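Local structure of flagellar pocket-related cytoskeletal protein (Trypanosoma brucei, 6SJQ) at residues Ile64-Glu69 with Cys87-Phe92; Phe6-Ala11 with Ser27-Ser32; Lys18-Leu23 with Lys104-Ala109. The protein belongs to the flagellar pocket collar and probably binds protein partners through its N-terminal domain, described here, a ubiquitin fold with a long structured loop. All blocks are in the same frame, centred on the assembly; numbering follows the deposited sequence. Where two conformers were deposited one is given.

In the fold
The three contacts build on one mixed sheet. Its strands run in the order 17-25, 6-14, 87-92, 63-68, 73-76, with helix 31-49 across one face. Interaction 1 pairs strands 63-68 and 87-92. Interaction 2 packs the start of strand 6-14 against the lead-in to the helix, about 10 Å from interaction 1 between centres. Here L89 N lies 2.8 Å from Q9 O, a probable hydrogen bond. Interaction 3 lays the loop 104-109 along strand 17-25. Its centre is about 11 Å from that of interaction 1 and about 14 Å from that of interaction 2. Q88 NE2 lies 2.9 Å from N20 OD1, a probable hydrogen bond between interactions 1 and 3.

Interaction 1 of 3, residues Ile64-Glu69 with Cys87-Phe92; sequences IKMYDE and CQLYVF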
ATOM      1  N   ILE A  64      -7.600  -1.174  -5.170  1.00 16.23           N
ATOM      2  CA  ILE A  64      -6.186  -1.038  -5.467  1.00 11.08           C
ATOM      3  C   ILE A  64      -6.084  -0.585  -6.910  1.00 12.55           C
ATOM      4  O   ILE A  64      -6.714  -1.176  -7.790  1.00 12.38           O
ATOM      5  CB  ILE A  64      -5.439  -2.376  -5.293  1.00 11.88           C
ATOM      6  CG1 ILE A  64      -5.499  -2.819  -3.820  1.00 15.29           C
ATOM      7  CG2 ILE A  64      -3.985  -2.225  -5.698  1.00 11.36           C
ATOM      8  CD1 ILE A  64      -4.802  -4.146  -3.547  1.00 17.68           C
ATOM      9  N   LYS A  65      -5.317   0.475  -7.149  1.00 11.56           N
ATOM     10  CA  LYS A  65      -4.984   0.866  -8.518  1.00 11.69           C
ATOM     11  C   LYS A  65      -3.501   0.684  -8.810  1.00 13.51           C
ATOM     12  O   LYS A  65      -2.670   0.757  -7.912  1.00 13.53           O
ATOM     13  CB  LYS A  65      -5.360   2.325  -8.754  1.00 12.62           C
ATOM     14  CG  LYS A  65      -6.854   2.584  -8.688  1.00 14.10           C
ATOM     15  CD  LYS A  65      -7.171   3.954  -9.225  1.00 14.97           C
ATOM     16  CE  LYS A  65      -8.650   4.242  -9.130  1.00 20.04           C
ATOM     17  NZ  LYS A  65      -8.910   5.590  -9.714  1.00 18.20           N
ATOM     18  N   MET A  66      -3.176   0.469 -10.084  1.00 10.81           N
ATOM     19  CA  MET A  66      -1.797   0.351 -10.535  1.00 12.37           C
ATOM     20  C   MET A  66      -1.545   1.467 -11.531  1.00 13.11           C
ATOM     21  O   MET A  66      -2.404   1.762 -12.367  1.00 14.32           O
ATOM     22  CB  MET A  66      -1.596  -0.997 -11.256  1.00 10.27           C
ATOM     23  CG  MET A  66      -0.148  -1.240 -11.797  1.00 10.59           C
ATOM     24  SD  MET A  66       0.061  -2.831 -12.724  1.00  7.22           S
ATOM     25  CE  MET A  66      -0.832  -2.434 -14.210  1.00 32.51           C
ATOM     26  N   TYR A  67      -0.385   2.107 -11.458  1.00 10.48           N
ATOM     27  CA  TYR A  67      -0.068   3.048 -12.523  1.00 10.98           C
ATOM     28  C   TYR A  67       0.501   2.240 -13.682  1.00 16.64           C
ATOM     29  O   TYR A  67       1.570   1.620 -13.563  1.00 13.29           O
ATOM     30  CB  TYR A  67       0.902   4.133 -12.070  1.00 13.53           C
ATOM     31  CG  TYR A  67       1.180   5.078 -13.205  1.00 13.16           C
ATOM     32  CD1 TYR A  67       0.241   6.033 -13.564  1.00 15.14           C
ATOM     33  CD2 TYR A  67       2.347   4.984 -13.944  1.00 17.26           C
ATOM     34  CE1 TYR A  67       0.460   6.876 -14.616  1.00 15.69           C
ATOM     35  CE2 TYR A  67       2.587   5.839 -14.996  1.00 19.29           C
ATOM     36  CZ  TYR A  67       1.629   6.782 -15.321  1.00 19.71           C
ATOM     37  OH  TYR A  67       1.819   7.645 -16.370  1.00 21.45           O
ATOM     38  N   ASP A  68      -0.226   2.238 -14.798  1.00 15.64           N
ATOM     39  CA  ASP A  68       0.152   1.452 -15.974  1.00 13.65           C
ATOM     40  C   ASP A  68       0.972   2.331 -16.920  1.00 13.67           C
ATOM     41  O   ASP A  68       0.430   3.246 -17.544  1.00 16.34           O
ATOM     42  CB  ASP A  68      -1.118   0.932 -16.676  1.00 13.84           C
ATOM     43  CG  ASP A  68      -0.814  -0.142 -17.714  1.00 20.06           C
ATOM     44  OD1 ASP A  68       0.199  -0.014 -18.436  1.00 27.29           O
ATOM     45  OD2 ASP A  68      -1.567  -1.137 -17.791  1.00 24.29           O
ATOM     46  N   GLU A  69       2.266   2.051 -17.046  1.00 17.05           N
ATOM     47  CA  GLU A  69       3.113   2.862 -17.905  1.00 16.29           C
ATOM     48  C   GLU A  69       2.776   2.655 -19.368  1.00 17.88           C
ATOM     49  O   GLU A  69       2.993   3.556 -20.166  1.00 19.05           O
ATOM     50  CB  GLU A  69       4.594   2.566 -17.669  1.00 20.37           C
ATOM     51  CG  GLU A  69       5.133   3.012 -16.335  1.00 23.23           C
ATOM     52  CD  GLU A  69       6.647   2.819 -16.265  1.00 34.01           C
ATOM     53  OE1 GLU A  69       7.264   2.558 -17.319  1.00 36.83           O
ATOM     54  OE2 GLU A  69       7.215   2.938 -15.165  1.00 45.68           O
ATOM     55  N   CYS A  87       6.405  -2.113 -10.362  1.00 13.60           N
ATOM     56  CA  CYS A  87       5.270  -1.249 -10.662  1.00 11.39           C
ATOM     57  C   CYS A  87       4.794  -0.543  -9.382  1.00 11.13           C
ATOM     58  O   CYS A  87       5.098  -0.976  -8.271  1.00 15.76           O
ATOM     59  CB  CYS A  87       4.144  -2.021 -11.344  1.00 10.34           C
ATOM     60  SG  CYS A  87       3.186  -3.138 -10.288  1.00 15.42           S
ATOM     61  N   GLN A  88       4.096   0.583  -9.566  1.00 13.42           N
ATOM     62  CA  GLN A  88       3.571   1.368  -8.459  1.00 10.39           C
ATOM     63  C   GLN A  88       2.069   1.162  -8.288  1.00 13.21           C
ATOM     64  O   GLN A  88       1.298   1.355  -9.227  1.00 11.74           O
ATOM     65  CB  GLN A  88       3.829   2.859  -8.706  1.00 10.23           C
ATOM     66  CG  GLN A  88       3.320   3.733  -7.554  1.00 12.17           C
ATOM     67  CD  GLN A  88       4.188   3.616  -6.326  1.00 11.63           C
ATOM     68  OE1 GLN A  88       5.392   3.947  -6.347  1.00 13.96           O
ATOM     69  NE2 GLN A  88       3.601   3.108  -5.242  1.00 13.82           N
ATOM     70  N   LEU A  89       1.661   0.763  -7.083  1.00 10.31           N
ATOM     71  CA  LEU A  89       0.251   0.621  -6.711  1.00 13.25           C
ATOM     72  C   LEU A  89      -0.157   1.694  -5.697  1.00 12.63           C
ATOM     73  O   LEU A  89       0.668   2.200  -4.933  1.00 11.81           O
ATOM     74  CB  LEU A  89      -0.005  -0.760  -6.075  1.00 10.89           C
ATOM     75  CG  LEU A  89       0.423  -2.008  -6.850  1.00 13.92           C
ATOM     76  CD1 LEU A  89      -0.035  -3.251  -6.095  1.00 18.88           C
ATOM     77  CD2 LEU A  89      -0.157  -1.988  -8.243  1.00 15.45           C
ATOM     78  N   TYR A  90      -1.436   2.049  -5.692  1.00 11.42           N
ATOM     79  CA  TYR A  90      -1.979   2.883  -4.624  1.00 11.93           C
ATOM     80  C   TYR A  90      -3.190   2.175  -4.038  1.00 10.67           C
ATOM     81  O   TYR A  90      -4.041   1.674  -4.777  1.00 12.20           O
ATOM     82  CB  TYR A  90      -2.396   4.247  -5.155  1.00 11.92           C
ATOM     83  CG  TYR A  90      -2.926   5.155  -4.069  1.00 13.76           C
ATOM     84  CD1 TYR A  90      -2.066   5.922  -3.292  1.00 14.10           C
ATOM     85  CD2 TYR A  90      -4.286   5.238  -3.814  1.00 16.43           C
ATOM     86  CE1 TYR A  90      -2.559   6.764  -2.293  1.00 16.12           C
ATOM     87  CE2 TYR A  90      -4.777   6.074  -2.830  1.00 18.52           C
ATOM     88  CZ  TYR A  90      -3.913   6.834  -2.083  1.00 17.86           C
ATOM     89  OH  TYR A  90      -4.433   7.648  -1.097  1.00 28.60           O
ATOM     90  N   VAL A  91      -3.294   2.143  -2.720  1.00  8.83           N
ATOM     91  CA  VAL A  91      -4.371   1.389  -2.088  1.00 10.81           C
ATOM     92  C   VAL A  91      -5.300   2.327  -1.321  1.00 13.11           C
ATOM     93  O   VAL A  91      -4.845   3.089  -0.450  1.00 12.70           O
ATOM     94  CB  VAL A  91      -3.807   0.316  -1.142  1.00 14.44           C
ATOM     95  CG1 VAL A  91      -4.947  -0.557  -0.595  1.00 14.29           C
ATOM     96  CG2 VAL A  91      -2.810  -0.540  -1.873  1.00 12.16           C
ATOM     97  N   PHE A  92      -6.597   2.291  -1.661  1.00 11.75           N
ATOM     98  CA  PHE A  92      -7.594   3.080  -0.946  1.00 13.42           C
ATOM     99  C   PHE A  92      -8.133   2.292   0.243  1.00 12.63           C
ATOM    100  O   PHE A  92      -8.009   1.051   0.301  1.00 14.50           O
ATOM    101  CB  PHE A  92      -8.785   3.417  -1.861  1.00 14.62           C
ATOM    102  CG  PHE A  92      -8.450   4.370  -2.980  1.00 14.37           C
ATOM    103  CD1 PHE A  92      -8.724   5.721  -2.859  1.00 18.78           C
ATOM    104  CD2 PHE A  92      -7.861   3.909  -4.158  1.00 17.86           C
ATOM    105  CE1 PHE A  92      -8.417   6.604  -3.879  1.00 21.35           C
ATOM    106  CE2 PHE A  92      -7.553   4.790  -5.185  1.00 19.09           C
ATOM    107  CZ  PHE A  92      -7.827   6.133  -5.045  1.00 20.40           C
TER
HETATM  108  O   HOH W   1       3.934   1.485 -12.246  1.00 15.81           O
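I64 and V91 pair across the antiparallel strands 64-68 and 87-92 as a non-hydrogen-bonded pair. Their side chains lie side by side and point the same way. I64 CG1 stands beside its own backbone N (chi1 -64°) and meets V91 CG1 at 4.0 Å. The other branch, I64 CG2, reaches L89 CD1 at 4.1 Å. M66 and L89 pair on the same face. L89 CD2 presses on M66 CB at 3.5 Å, closer than usual for two carbons. The M66 chain then leads away, but its SD still passes 4.0 Å from C87 SG. L34 and F42 of helix 31-49 cover this face.

K65 lies on the other face. Its extended chain crosses the F92 ring obliquely, with K65 CE 4.1 Å from F92 CE2. Y90 CE2 sits over the centre of the F92 ring, 3.6 Å above its plane. The Y90 hydroxyl is hydrogen-bonded to D13.

K65 and Y90 exchange two backbone bonds, K65 N to Y90 O at 2.9 Å and Y90 N to K65 O at 2.8 Å. Y67 N donates to Q88 O almost straight (170°). One water then bridges Q88 N and Y67 O. An antiparallel strand pair whose apolar face packs under a helix is the pattern of the ubiquitin (beta-grasp) fold.

Interaction 2 of 3, residues Phe6-Ala11 with Ser27-Ser32; sequences FLVQVA and SRPSIS
F6 meets the turn 27-30 that leads from strand 17-25 into helix 31-49, at the start of strand 6-14 in this ubiquitin-fold domain. S30 is the N-cap of the helix, and its OG accepts a bond from E33 N. With CG anti to the backbone N (chi1 -171°), the ring of F6 stands against the turn and carries the contact. R28 CA lies over the centre of one ring face, 3.7 Å from the centroid and 12° off the ring normal, a CH-pi contact. R28 CB continues the cover, 3.8 Å from F6 CE2. P29 crosses F6 at about a right angle, and its CD comes within 3.7 Å of F6 CD1. Before the ring, F6 CB is 3.5 Å from S27 C. V8 CG2 sits at the ring edge, in plane. R28 was deposited in two conformers, so the place of its far end is doubtful.

No hydrogen bond joins the two segments. The contact itself rests on dispersion and the CH-pi approach; the backbone bonds of F6 with F25 tie the strand in separately. The CA-H of R28 lies between two peptide groups that probably polarise it, which suits a ring face.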
ATOM      1  N   PHE A   6      10.456 -10.633  -6.920  1.00 14.07           N
ATOM      2  CA  PHE A   6       9.530  -9.763  -7.630  1.00 11.10           C
ATOM      3  C   PHE A   6       9.103  -8.651  -6.672  1.00 12.06           C
ATOM      4  O   PHE A   6       8.535  -8.930  -5.604  1.00 14.90           O
ATOM      5  CB  PHE A   6       8.306 -10.580  -8.060  1.00 14.14           C
ATOM      6  CG  PHE A   6       7.377  -9.851  -8.986  1.00 16.54           C
ATOM      7  CD1 PHE A   6       6.476  -8.908  -8.498  1.00 12.15           C
ATOM      8  CD2 PHE A   6       7.402 -10.112 -10.358  1.00 17.04           C
ATOM      9  CE1 PHE A   6       5.613  -8.230  -9.354  1.00 19.31           C
ATOM     10  CE2 PHE A   6       6.526  -9.446 -11.226  1.00 21.58           C
ATOM     11  CZ  PHE A   6       5.627  -8.500 -10.714  1.00 17.67           C
ATOM     12  N   LEU A   7       9.336  -7.394  -7.072  1.00 11.18           N
ATOM     13  CA  LEU A   7       9.067  -6.255  -6.194  1.00 13.48           C
ATOM     14  C   LEU A   7       7.837  -5.508  -6.675  1.00 13.72           C
ATOM     15  O   LEU A   7       7.591  -5.427  -7.879  1.00 14.59           O
ATOM     16  CB  LEU A   7      10.258  -5.286  -6.178  1.00 12.26           C
ATOM     17  CG  LEU A   7      11.554  -6.017  -5.797  1.00 25.38           C
ATOM     18  CD1 LEU A   7      12.786  -5.141  -5.985  1.00 43.91           C
ATOM     19  CD2 LEU A   7      11.457  -6.473  -4.384  1.00 25.32           C
ATOM     20  N   VAL A   8       7.069  -4.986  -5.717  1.00 10.71           N
ATOM     21  CA  VAL A   8       5.962  -4.088  -6.018  1.00 10.93           C
ATOM     22  C   VAL A   8       6.051  -2.896  -5.063  1.00 14.27           C
ATOM     23  O   VAL A   8       6.311  -3.087  -3.888  1.00 12.89           O
ATOM     24  CB  VAL A   8       4.604  -4.793  -5.804  1.00 11.17           C
ATOM     25  CG1 VAL A   8       3.465  -3.857  -6.186  1.00 16.67           C
ATOM     26  CG2 VAL A   8       4.530  -6.084  -6.635  1.00 21.61           C
ATOM     27  N   GLN A   9       5.845  -1.672  -5.551  1.00 14.46           N
ATOM     28  CA  GLN A   9       5.771  -0.501  -4.656  1.00 13.81           C
ATOM     29  C   GLN A   9       4.319  -0.281  -4.304  1.00 11.18           C
ATOM     30  O   GLN A   9       3.471  -0.248  -5.197  1.00 11.70           O
ATOM     31  CB  GLN A   9       6.279   0.756  -5.359  1.00 12.90           C
ATOM     32  CG  GLN A   9       7.697   0.662  -5.892  1.00 18.57           C
ATOM     33  CD  GLN A   9       8.075   1.908  -6.663  1.00 25.61           C
ATOM     34  OE1 GLN A   9       8.374   2.951  -6.070  1.00 23.44           O
ATOM     35  NE2 GLN A   9       8.017   1.825  -7.997  1.00 24.85           N
ATOM     36  N   VAL A  10       4.001  -0.173  -3.013  1.00 12.96           N
ATOM     37  CA  VAL A  10       2.617   0.042  -2.596  0.56 14.37           C
ATOM     38  C   VAL A  10       2.505   1.325  -1.767  1.00  9.09           C
ATOM     39  O   VAL A  10       3.185   1.485  -0.740  1.00 11.77           O
ATOM     40  CB  VAL A  10       2.085  -1.166  -1.812  0.56 13.03           C
ATOM     41  CG1 VAL A  10       0.593  -1.103  -1.729  0.56 12.30           C
ATOM     42  CG2 VAL A  10       2.493  -2.456  -2.510  0.56 16.44           C
ATOM     43  N   ALA A  11       1.660   2.239  -2.230  1.00 10.41           N
ATOM     44  CA  ALA A  11       1.489   3.511  -1.564  1.00 11.01           C
ATOM     45  C   ALA A  11       0.091   3.652  -0.976  1.00 11.43           C
ATOM     46  O   ALA A  11      -0.872   3.030  -1.443  1.00 11.39           O
ATOM     47  CB  ALA A  11       1.780   4.670  -2.539  1.00 11.31           C
ATOM     48  N   SER A  27       7.866 -14.486  -6.459  1.00 15.79           N
ATOM     49  CA  SER A  27       7.519 -14.327  -7.863  1.00 17.76           C
ATOM     50  C   SER A  27       6.281 -13.460  -7.873  1.00 14.86           C
ATOM     51  O   SER A  27       5.822 -13.050  -6.797  1.00 11.12           O
ATOM     52  CB  SER A  27       7.255 -15.679  -8.546  1.00 20.53           C
ATOM     53  OG  SER A  27       6.037 -16.257  -8.102  1.00 19.75           O
ATOM     54  N   ARG A  28       5.720 -13.183  -9.044  1.00 13.79           N
ATOM     55  CA  ARG A  28       4.559 -12.290  -9.128  0.52 15.85           C
ATOM     56  C   ARG A  28       3.459 -12.756  -8.186  1.00 15.16           C
ATOM     57  O   ARG A  28       2.997 -13.899  -8.293  1.00 18.22           O
ATOM     58  CB  ARG A  28       4.015 -12.237 -10.559  0.52 17.71           C
ATOM     59  CG  ARG A  28       2.671 -11.522 -10.661  0.52 18.37           C
ATOM     60  CD  ARG A  28       2.182 -11.452 -12.100  0.52 24.24           C
ATOM     61  NE  ARG A  28       3.287 -11.214 -13.027  0.52 23.64           N
ATOM     62  CZ  ARG A  28       3.142 -10.715 -14.248  0.52 33.75           C
ATOM     63  NH1 ARG A  28       1.934 -10.382 -14.692  0.52 35.63           N
ATOM     64  NH2 ARG A  28       4.204 -10.529 -15.017  0.52 26.33           N
ATOM     65  N   PRO A  29       3.057 -11.900  -7.228  1.00  9.35           N
ATOM     66  CA  PRO A  29       2.040 -12.365  -6.282  1.00 10.38           C
ATOM     67  C   PRO A  29       0.638 -12.385  -6.871  1.00 14.75           C
ATOM     68  O   PRO A  29       0.352 -11.696  -7.852  1.00 18.91           O
ATOM     69  CB  PRO A  29       2.108 -11.325  -5.157  1.00 13.20           C
ATOM     70  CG  PRO A  29       2.536 -10.041  -5.884  1.00 11.79           C
ATOM     71  CD  PRO A  29       3.480 -10.503  -6.979  1.00 10.57           C
ATOM     72  N   SER A  30      -0.244 -13.171  -6.266  1.00 11.84           N
ATOM     73  CA  SER A  30      -1.669 -13.047  -6.561  1.00 12.58           C
ATOM     74  C   SER A  30      -2.206 -11.775  -5.930  1.00 10.85           C
ATOM     75  O   SER A  30      -1.599 -11.229  -4.996  1.00 13.46           O
ATOM     76  CB  SER A  30      -2.451 -14.266  -6.065  1.00 11.64           C
ATOM     77  OG  SER A  30      -2.416 -14.366  -4.645  1.00 14.95           O
ATOM     78  N   ILE A  31      -3.335 -11.285  -6.437  1.00 13.68           N
ATOM     79  CA  ILE A  31      -3.946 -10.101  -5.850  1.00 12.79           C
ATOM     80  C   ILE A  31      -4.274 -10.323  -4.362  1.00 12.50           C
ATOM     81  O   ILE A  31      -4.071  -9.436  -3.545  1.00 12.10           O
ATOM     82  CB  ILE A  31      -5.209  -9.660  -6.623  1.00 11.37           C
ATOM     83  CG1 ILE A  31      -4.811  -9.064  -7.991  1.00 16.59           C
ATOM     84  CG2 ILE A  31      -5.999  -8.641  -5.800  1.00 13.60           C
ATOM     85  CD1 ILE A  31      -6.001  -8.893  -8.925  1.00 13.16           C
ATOM     86  N   SER A  32      -4.755 -11.518  -4.004  1.00 11.71           N
ATOM     87  CA  SER A  32      -5.028 -11.829  -2.595  1.00 11.73           C
ATOM     88  C   SER A  32      -3.767 -11.782  -1.745  1.00 12.11           C
ATOM     89  O   SER A  32      -3.803 -11.268  -0.621  1.00 12.66           O
ATOM     90  CB  SER A  32      -5.675 -13.220  -2.472  1.00 17.23           C
ATOM     91  OG  SER A  32      -6.908 -13.249  -3.177  1.00 25.23           O
TER

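Interaction 3 of 3, residues Lys18-Leu23 with Lys104-Ala109; sequences KVNFEL and KEIPPA
K18 and N20 press on K104, I106 and P107 in the tight part of this contact. With CG anti to the backbone N (chi1 -166°), the amide of N20 reaches over to the loop. N20 ND2 donates to P107 O at 2.9 Å, with an N-H...O angle of 150°. Q9 also accepts from ND2, and Q88 donates to OD1. I106 CG2 packs against N20 ND2 at 3.4 Å. The aliphatic chain of K18 is close too: its CG lies 3.1 Å from K104 O and its CB 3.9 Å from P107 CD. A109 CA-H points to N20 O, with CA and O 3.3 Å apart.

The other side is looser. K18 NZ makes just a weak bond to K104 O, at 3.2 Å. Its stronger partners are D13 and S102. K104 leads its amine away to N16 O. E105 and P108 point their side chains away from the strand, and both are exposed. A water joins N20 O and P108 O. A glycerol, probably from the crystallisation liquor, is hydrogen-bonded to A109 O.

The extended loop runs nearly parallel to the outermost strand 17-25 of the ubiquitin fold, 16° apart. It probably belongs to the long structured loop of this BILBO1 domain.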
ATOM      1  N   LYS A  18       1.815  10.654   2.684  1.00 14.22           N
ATOM      2  CA  LYS A  18       1.850   9.613   1.663  1.00 16.87           C
ATOM      3  C   LYS A  18       2.997   8.676   1.987  1.00 17.87           C
ATOM      4  O   LYS A  18       4.137   9.111   2.136  1.00 20.05           O
ATOM      5  CB  LYS A  18       2.133  10.228   0.297  1.00 23.42           C
ATOM      6  CG  LYS A  18       0.921  10.527  -0.527  1.00 43.38           C
ATOM      7  CD  LYS A  18       0.428   9.297  -1.258  1.00 32.75           C
ATOM      8  CE  LYS A  18      -0.632   9.729  -2.244  1.00 29.26           C
ATOM      9  NZ  LYS A  18      -1.428  10.865  -1.689  1.00 29.74           N
ATOM     10  N   VAL A  19       2.708   7.388   2.114  1.00 10.82           N
ATOM     11  CA  VAL A  19       3.779   6.438   2.393  0.60 13.73           C
ATOM     12  C   VAL A  19       3.910   5.525   1.191  1.00 15.60           C
ATOM     13  O   VAL A  19       2.962   5.333   0.432  1.00 19.84           O
ATOM     14  CB  VAL A  19       3.541   5.624   3.679  0.60 16.34           C
ATOM     15  CG1 VAL A  19       3.386   6.557   4.888  0.60 18.38           C
ATOM     16  CG2 VAL A  19       2.328   4.739   3.536  0.60 14.06           C
ATOM     17  N   ASN A  20       5.114   5.008   0.966  1.00 12.94           N
ATOM     18  CA  ASN A  20       5.349   4.121  -0.169  1.00 14.26           C
ATOM     19  C   ASN A  20       6.288   3.033   0.293  1.00 12.65           C
ATOM     20  O   ASN A  20       7.415   3.327   0.711  1.00 14.54           O
ATOM     21  CB  ASN A  20       5.983   4.871  -1.338  1.00 11.16           C
ATOM     22  CG  ASN A  20       5.926   4.081  -2.634  1.00 11.11           C
ATOM     23  OD1 ASN A  20       5.101   3.178  -2.773  1.00 12.10           O
ATOM     24  ND2 ASN A  20       6.783   4.438  -3.608  1.00 15.57           N
ATOM     25  N   PHE A  21       5.824   1.780   0.228  1.00 11.16           N
ATOM     26  CA  PHE A  21       6.615   0.627   0.649  1.00  9.96           C
ATOM     27  C   PHE A  21       7.010  -0.302  -0.495  1.00 14.91           C
ATOM     28  O   PHE A  21       6.199  -0.615  -1.392  1.00 12.88           O
ATOM     29  CB  PHE A  21       5.840  -0.192   1.695  1.00 12.09           C
ATOM     30  CG  PHE A  21       5.643   0.520   3.004  1.00 14.03           C
ATOM     31  CD1 PHE A  21       6.670   1.265   3.568  1.00 10.96           C
ATOM     32  CD2 PHE A  21       4.431   0.425   3.686  1.00 14.09           C
ATOM     33  CE1 PHE A  21       6.491   1.909   4.780  1.00 19.49           C
ATOM     34  CE2 PHE A  21       4.239   1.071   4.891  1.00 18.77           C
ATOM     35  CZ  PHE A  21       5.282   1.805   5.450  1.00 23.44           C
ATOM     36  N   GLU A  22       8.262  -0.757  -0.455  1.00 11.93           N
ATOM     37  CA  GLU A  22       8.732  -1.796  -1.375  1.00 11.74           C
ATOM     38  C   GLU A  22       8.392  -3.153  -0.780  1.00 18.31           C
ATOM     39  O   GLU A  22       8.904  -3.507   0.290  1.00 16.70           O
ATOM     40  CB  GLU A  22      10.248  -1.657  -1.522  1.00 19.42           C
ATOM     41  CG  GLU A  22      10.868  -2.496  -2.601  1.00 24.39           C
ATOM     42  CD  GLU A  22      12.364  -2.258  -2.661  1.00 38.28           C
ATOM     43  OE1 GLU A  22      12.779  -1.221  -3.223  1.00 41.46           O
ATOM     44  OE2 GLU A  22      13.115  -3.087  -2.109  1.00 37.57           O
ATOM     45  N   LEU A  23       7.507  -3.913  -1.429  1.00 12.52           N
ATOM     46  CA  LEU A  23       7.152  -5.245  -0.938  1.00 10.90           C
ATOM     47  C   LEU A  23       7.835  -6.259  -1.832  1.00 14.15           C
ATOM     48  O   LEU A  23       7.893  -6.077  -3.053  1.00 14.91           O
ATOM     49  CB  LEU A  23       5.629  -5.433  -0.968  1.00 15.81           C
ATOM     50  CG  LEU A  23       4.806  -4.448  -0.127  1.00 13.05           C
ATOM     51  CD1 LEU A  23       3.354  -4.918  -0.093  1.00 15.60           C
ATOM     52  CD2 LEU A  23       5.355  -4.362   1.299  1.00 15.56           C
ATOM     53  N   LYS A 104      -0.580  14.604  -2.356  1.00 28.66           N
ATOM     54  CA  LYS A 104       0.828  14.703  -1.997  1.00 30.01           C
ATOM     55  C   LYS A 104       1.553  13.626  -2.787  1.00 32.64           C
ATOM     56  O   LYS A 104       1.052  12.509  -2.931  1.00 35.86           O
ATOM     57  CB  LYS A 104       1.039  14.506  -0.492  1.00 28.60           C
ATOM     58  CG  LYS A 104       0.500  15.635   0.360  1.00 32.34           C
ATOM     59  CD  LYS A 104       0.796  15.397   1.832  1.00 42.65           C
ATOM     60  CE  LYS A 104       0.017  16.368   2.695  1.00 52.88           C
ATOM     61  NZ  LYS A 104       0.188  16.070   4.135  1.00 42.06           N
ATOM     62  N   GLU A 105       2.715  13.957  -3.330  1.00 32.23           N
ATOM     63  CA  GLU A 105       3.398  13.019  -4.213  1.00 33.01           C
ATOM     64  C   GLU A 105       3.823  11.741  -3.489  1.00 24.80           C
ATOM     65  O   GLU A 105       4.099  11.738  -2.279  1.00 23.94           O
ATOM     66  CB  GLU A 105       4.613  13.675  -4.867  1.00 37.17           C
ATOM     67  CG  GLU A 105       5.745  13.944  -3.910  1.00 29.81           C
ATOM     68  CD  GLU A 105       6.644  15.078  -4.380  1.00 70.57           C
ATOM     69  OE1 GLU A 105       6.963  15.129  -5.588  1.00 74.28           O
ATOM     70  OE2 GLU A 105       7.030  15.920  -3.538  1.00 73.03           O
ATOM     71  N   ILE A 106       3.866  10.653  -4.244  1.00 24.26           N
ATOM     72  CA  ILE A 106       4.339   9.390  -3.719  1.00 19.19           C
ATOM     73  C   ILE A 106       5.865   9.443  -3.571  1.00 17.67           C
ATOM     74  O   ILE A 106       6.590   9.669  -4.549  1.00 24.81           O
ATOM     75  CB  ILE A 106       3.920   8.230  -4.650  1.00 18.85           C
ATOM     76  CG1 ILE A 106       2.393   8.137  -4.739  1.00 22.99           C
ATOM     77  CG2 ILE A 106       4.467   6.905  -4.137  1.00 18.53           C
ATOM     78  CD1 ILE A 106       1.910   7.108  -5.754  1.00 23.98           C
ATOM     79  N   PRO A 107       6.365   9.231  -2.348  1.00 20.76           N
ATOM     80  CA  PRO A 107       7.799   9.323  -2.061  1.00 23.66           C
ATOM     81  C   PRO A 107       8.524   8.073  -2.515  1.00 25.29           C
ATOM     82  O   PRO A 107       7.856   7.067  -2.814  1.00 17.15           O
ATOM     83  CB  PRO A 107       7.836   9.423  -0.529  1.00 23.79           C
ATOM     84  CG  PRO A 107       6.621   8.673  -0.087  1.00 24.27           C
ATOM     85  CD  PRO A 107       5.574   8.968  -1.131  1.00 20.83           C
ATOM     86  N   PRO A 108       9.867   8.130  -2.591  1.00 24.82           N
ATOM     87  CA  PRO A 108      10.656   6.936  -2.895  1.00 18.49           C
ATOM     88  C   PRO A 108      10.318   5.802  -1.932  1.00 24.02           C
ATOM     89  O   PRO A 108      10.213   6.028  -0.719  1.00 23.85           O
ATOM     90  CB  PRO A 108      12.103   7.406  -2.672  1.00 26.54           C
ATOM     91  CG  PRO A 108      12.063   8.872  -2.965  1.00 33.62           C
ATOM     92  CD  PRO A 108      10.715   9.334  -2.448  1.00 25.34           C
ATOM     93  N   ALA A 109      10.140   4.595  -2.469  1.00 22.16           N
ATOM     94  CA  ALA A 109       9.756   3.438  -1.664  1.00 18.43           C
ATOM     95  C   ALA A 109      10.773   3.080  -0.591  1.00 20.88           C
ATOM     96  O   ALA A 109      11.978   3.165  -0.821  1.00 22.76           O
ATOM     97  CB  ALA A 109       9.514   2.231  -2.559  1.00 18.82           C
TER
HETATM   98  O   HOH W   2       8.789   6.012   1.504  1.00 37.36           O